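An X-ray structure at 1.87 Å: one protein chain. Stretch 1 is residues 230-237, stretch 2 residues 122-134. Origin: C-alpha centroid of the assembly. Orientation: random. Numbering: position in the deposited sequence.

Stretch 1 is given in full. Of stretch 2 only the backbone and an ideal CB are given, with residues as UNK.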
# COMPACT_ATOMS: atom_id res chain seq x y z
N LYS C 230 28.87 -12.87 -9.19
CA LYS C 230 29.73 -14.02 -9.45
C LYS C 230 29.11 -15.39 -9.07
O LYS C 230 29.54 -16.44 -9.59
CB LYS C 230 31.05 -13.79 -8.70
CG LYS C 230 31.89 -15.01 -8.34
CD LYS C 230 33.15 -14.64 -7.56
CE LYS C 230 33.85 -13.43 -8.19
NZ LYS C 230 35.29 -13.36 -7.83
N HIS C 231 28.12 -15.39 -8.16
CA HIS C 231 27.45 -16.62 -7.70
C HIS C 231 25.98 -16.65 -8.05
O HIS C 231 25.23 -17.42 -7.45
CB HIS C 231 27.60 -16.77 -6.18
CG HIS C 231 29.02 -16.77 -5.71
ND1 HIS C 231 29.85 -17.86 -5.85
CD2 HIS C 231 29.77 -15.81 -5.11
CE1 HIS C 231 31.05 -17.58 -5.37
NE2 HIS C 231 31.02 -16.34 -4.92
N GLY C 232 25.58 -15.83 -9.03
CA GLY C 232 24.21 -15.78 -9.48
C GLY C 232 23.28 -15.05 -8.52
O GLY C 232 22.08 -15.11 -8.70
N ILE C 233 23.81 -14.38 -7.49
CA ILE C 233 22.96 -13.63 -6.56
C ILE C 233 22.43 -12.40 -7.33
O ILE C 233 23.20 -11.62 -7.92
CB ILE C 233 23.72 -13.19 -5.28
CG1 ILE C 233 24.21 -14.41 -4.50
CG2 ILE C 233 22.84 -12.37 -4.38
CD1 ILE C 233 25.30 -14.20 -3.47
N LEU C 234 21.13 -12.21 -7.33
CA LEU C 234 20.56 -11.05 -7.99
C LEU C 234 20.77 -9.77 -7.15
O LEU C 234 20.73 -9.80 -5.90
CB LEU C 234 19.08 -11.27 -8.26
CG LEU C 234 18.74 -12.45 -9.18
CD1 LEU C 234 17.23 -12.64 -9.33
CD2 LEU C 234 19.41 -12.26 -10.53
N VAL C 235 21.00 -8.66 -7.85
CA VAL C 235 21.40 -7.42 -7.25
C VAL C 235 20.22 -6.44 -7.34
O VAL C 235 19.72 -6.13 -8.43
CB VAL C 235 22.65 -6.89 -7.98
CG1 VAL C 235 23.11 -5.56 -7.39
CG2 VAL C 235 23.77 -7.93 -7.89
N VAL C 236 19.76 -6.01 -6.18
CA VAL C 236 18.55 -5.24 -6.07
C VAL C 236 18.98 -3.89 -5.54
O VAL C 236 19.56 -3.82 -4.48
CB VAL C 236 17.55 -5.87 -5.04
CG1 VAL C 236 16.27 -5.04 -4.92
CG2 VAL C 236 17.20 -7.32 -5.37
N VAL C 237 18.65 -2.81 -6.24
CA VAL C 237 18.86 -1.48 -5.70
C VAL C 237 17.51 -0.83 -5.29
O VAL C 237 16.57 -0.73 -6.09
CB VAL C 237 19.61 -0.56 -6.70
CG1 VAL C 237 19.75 0.84 -6.11
CG2 VAL C 237 21.00 -1.10 -7.01
N UNK C 122 9.09 -12.55 -4.46
CA UNK C 122 9.23 -13.08 -5.81
C UNK C 122 10.66 -13.49 -6.10
O UNK C 122 10.92 -14.42 -6.89
CB UNK C 122 8.76 -12.05 -6.84
N UNK C 123 11.60 -12.80 -5.48
CA UNK C 123 13.03 -13.20 -5.65
C UNK C 123 13.30 -14.60 -5.06
O UNK C 123 13.93 -15.46 -5.72
CB UNK C 123 13.95 -12.18 -4.98
N UNK C 124 12.82 -14.84 -3.85
CA UNK C 124 13.05 -16.14 -3.21
C UNK C 124 12.34 -17.24 -4.01
O UNK C 124 12.95 -18.27 -4.32
CB UNK C 124 12.56 -16.13 -1.76
N UNK C 125 11.10 -16.97 -4.42
CA UNK C 125 10.30 -17.96 -5.13
C UNK C 125 10.92 -18.26 -6.48
O UNK C 125 11.05 -19.41 -6.82
CB UNK C 125 8.86 -17.48 -5.30
N UNK C 126 11.36 -17.24 -7.22
CA UNK C 126 11.84 -17.46 -8.60
C UNK C 126 13.23 -18.07 -8.65
O UNK C 126 13.55 -18.89 -9.55
CB UNK C 126 11.85 -16.14 -9.37
N UNK C 127 14.08 -17.66 -7.71
CA UNK C 127 15.47 -18.16 -7.63
C UNK C 127 15.56 -19.54 -6.99
O UNK C 127 16.54 -20.27 -7.22
CB UNK C 127 16.34 -17.18 -6.84
N UNK C 128 14.58 -19.83 -6.15
CA UNK C 128 14.57 -21.03 -5.29
C UNK C 128 15.72 -21.02 -4.29
O UNK C 128 16.21 -22.05 -3.87
CB UNK C 128 14.65 -22.30 -6.14
N UNK C 129 16.13 -19.82 -3.92
CA UNK C 129 17.10 -19.61 -2.88
C UNK C 129 16.43 -18.80 -1.75
O UNK C 129 15.62 -17.97 -2.00
CB UNK C 129 18.34 -18.90 -3.43
N UNK C 130 16.78 -19.07 -0.51
CA UNK C 130 16.05 -18.56 0.63
C UNK C 130 16.75 -17.45 1.38
O UNK C 130 16.12 -16.74 2.18
CB UNK C 130 15.76 -19.71 1.60
N UNK C 131 18.05 -17.31 1.15
CA UNK C 131 18.86 -16.36 1.89
C UNK C 131 18.94 -14.97 1.22
O UNK C 131 18.90 -14.86 -0.03
CB UNK C 131 20.27 -16.93 2.06
N UNK C 132 19.03 -13.94 2.06
CA UNK C 132 19.04 -12.55 1.62
C UNK C 132 20.19 -11.77 2.27
O UNK C 132 20.41 -11.90 3.45
CB UNK C 132 17.70 -11.89 1.94
N UNK C 133 20.90 -10.94 1.49
CA UNK C 133 21.94 -10.06 2.06
C UNK C 133 21.35 -8.66 2.18
O UNK C 133 20.80 -8.14 1.25
CB UNK C 133 23.21 -10.05 1.20
N UNK C 134 21.46 -8.10 3.36
CA UNK C 134 21.03 -6.74 3.62
C UNK C 134 22.07 -5.96 4.49
O UNK C 134 23.09 -6.52 4.92
CB UNK C 134 19.66 -6.76 4.31

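Position 122 lies in a helix running nearly antiparallel to strand 234-237, at 167°. Its CB has nothing of stretch 1 nearby, so stretch 1 sets no preference. The residue is Val-122.

Position 123 points its CB toward stretch 1. The ideal CB is 5.5 Å from CD1 of Leu-234, and Val-236 also points this way. The gap is too wide for alanine to fill; a leucine, isoleucine or methionine would suit. The residue is Leu-123, with chi1 m and chi2 t. Its CD2 lies 3.6 Å from Leu-234 CD1, and its CD1 lies 3.6 Å from Val-236 CG2.

Positions 124 and 125 are out of reach of stretch 1, and many helix-compatible residues would do. They are Thr-124 and Ala-125. Position 126 points sideways, again with no close neighbour in stretch 1. It is Ala-126.

Position 127 faces stretch 1 once more, one helical turn after 123. Its ideal CB is 5.3 Å from CD1 of Leu-234. A small or medium side chain with a methyl to offer would suit: valine, threonine or isoleucine. The residue is Thr-127, chi1 p. Its CG2 comes within 3.8 Å of Leu-234 CD1. Its OG1 donates a hydrogen bond to Leu-123 O at 2.7 Å, so the hydroxyl is satisfied within the helix.

Position 128 leaves helical geometry with a positive phi of 63°. Glycine, asparagine or aspartate would be the common choices. The residue is Lys-128, out of reach of stretch 1.

Position 129 points toward the turn at 231-233, but no atom of that turn is near its CB. The turn offers backbone carbonyls, so a long donor is favoured: arginine, or lysine fully stretched. The residue is Arg-129, in an extended m, t, t rotamer. Its NH1 and NH2 each donate a hydrogen bond to His-231 O, both at 3.1 Å. This oxygen sits at the guanidinium edge, while Gly-232 O lies over one face. A CB on Gly-232 would come 3.0 Å from Arg-129 NH2, a clash.

Positions 130 and 131 are out of reach and 132 points sideways; polar residues suit the first two, a beta-branched one the third. They are Ser-130, Arg-131 and Ile-132.

Position 133 points toward Ile-233 across a wide gap. A large aliphatic would suit. It is Ile-133, whose CD1 lies 4.3 Å from Ile-233 CD1.

Position 134 is out of reach. It is Ser-134, whose OG is hydrogen-bonded elsewhere in the structure.

Stretch 2 122-134: VLTAATKRSRIIS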
# COMPACT_ATOMS: atom_id res chain seq x y z
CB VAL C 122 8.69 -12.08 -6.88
CG1 VAL C 122 9.60 -10.88 -7.03
CG2 VAL C 122 8.47 -12.79 -8.21
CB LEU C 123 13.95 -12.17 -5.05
CG LEU C 123 14.11 -10.84 -5.76
CD1 LEU C 123 14.64 -9.81 -4.76
CD2 LEU C 123 15.05 -10.97 -6.94
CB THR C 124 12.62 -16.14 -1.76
OG1 THR C 124 11.31 -15.59 -1.69
CG2 THR C 124 13.54 -15.26 -0.95
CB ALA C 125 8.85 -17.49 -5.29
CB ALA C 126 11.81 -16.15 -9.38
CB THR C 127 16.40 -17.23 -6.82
OG1 THR C 127 15.97 -17.14 -5.45
CG2 THR C 127 16.47 -15.83 -7.47
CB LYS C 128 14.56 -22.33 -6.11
CG LYS C 128 13.33 -22.39 -6.99
CD LYS C 128 13.41 -23.47 -8.05
CE LYS C 128 12.12 -23.46 -8.85
NZ LYS C 128 11.93 -24.74 -9.57
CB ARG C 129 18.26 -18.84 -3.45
CG ARG C 129 18.93 -19.47 -4.67
CD ARG C 129 19.99 -18.52 -5.13
NE ARG C 129 20.80 -19.00 -6.24
CZ ARG C 129 21.97 -18.49 -6.58
NH1 ARG C 129 22.51 -17.49 -5.87
NH2 ARG C 129 22.62 -19.00 -7.61
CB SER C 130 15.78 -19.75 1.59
OG SER C 130 17.02 -20.38 1.97
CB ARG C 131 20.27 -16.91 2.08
CG ARG C 131 20.32 -18.17 2.92
CD ARG C 131 21.77 -18.59 3.06
NE ARG C 131 21.96 -20.00 3.44
CZ ARG C 131 22.09 -20.43 4.69
NH1 ARG C 131 22.02 -19.60 5.74
NH2 ARG C 131 22.27 -21.73 4.89
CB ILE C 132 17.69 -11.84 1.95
CG1 ILE C 132 16.54 -12.45 1.12
CG2 ILE C 132 17.78 -10.34 1.68
CD1 ILE C 132 16.66 -12.32 -0.38
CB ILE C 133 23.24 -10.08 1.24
CG1 ILE C 133 23.81 -11.51 1.19
CG2 ILE C 133 24.30 -9.15 1.86
CD1 ILE C 133 24.71 -11.77 0.01
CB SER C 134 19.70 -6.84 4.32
OG SER C 134 19.19 -5.57 4.58
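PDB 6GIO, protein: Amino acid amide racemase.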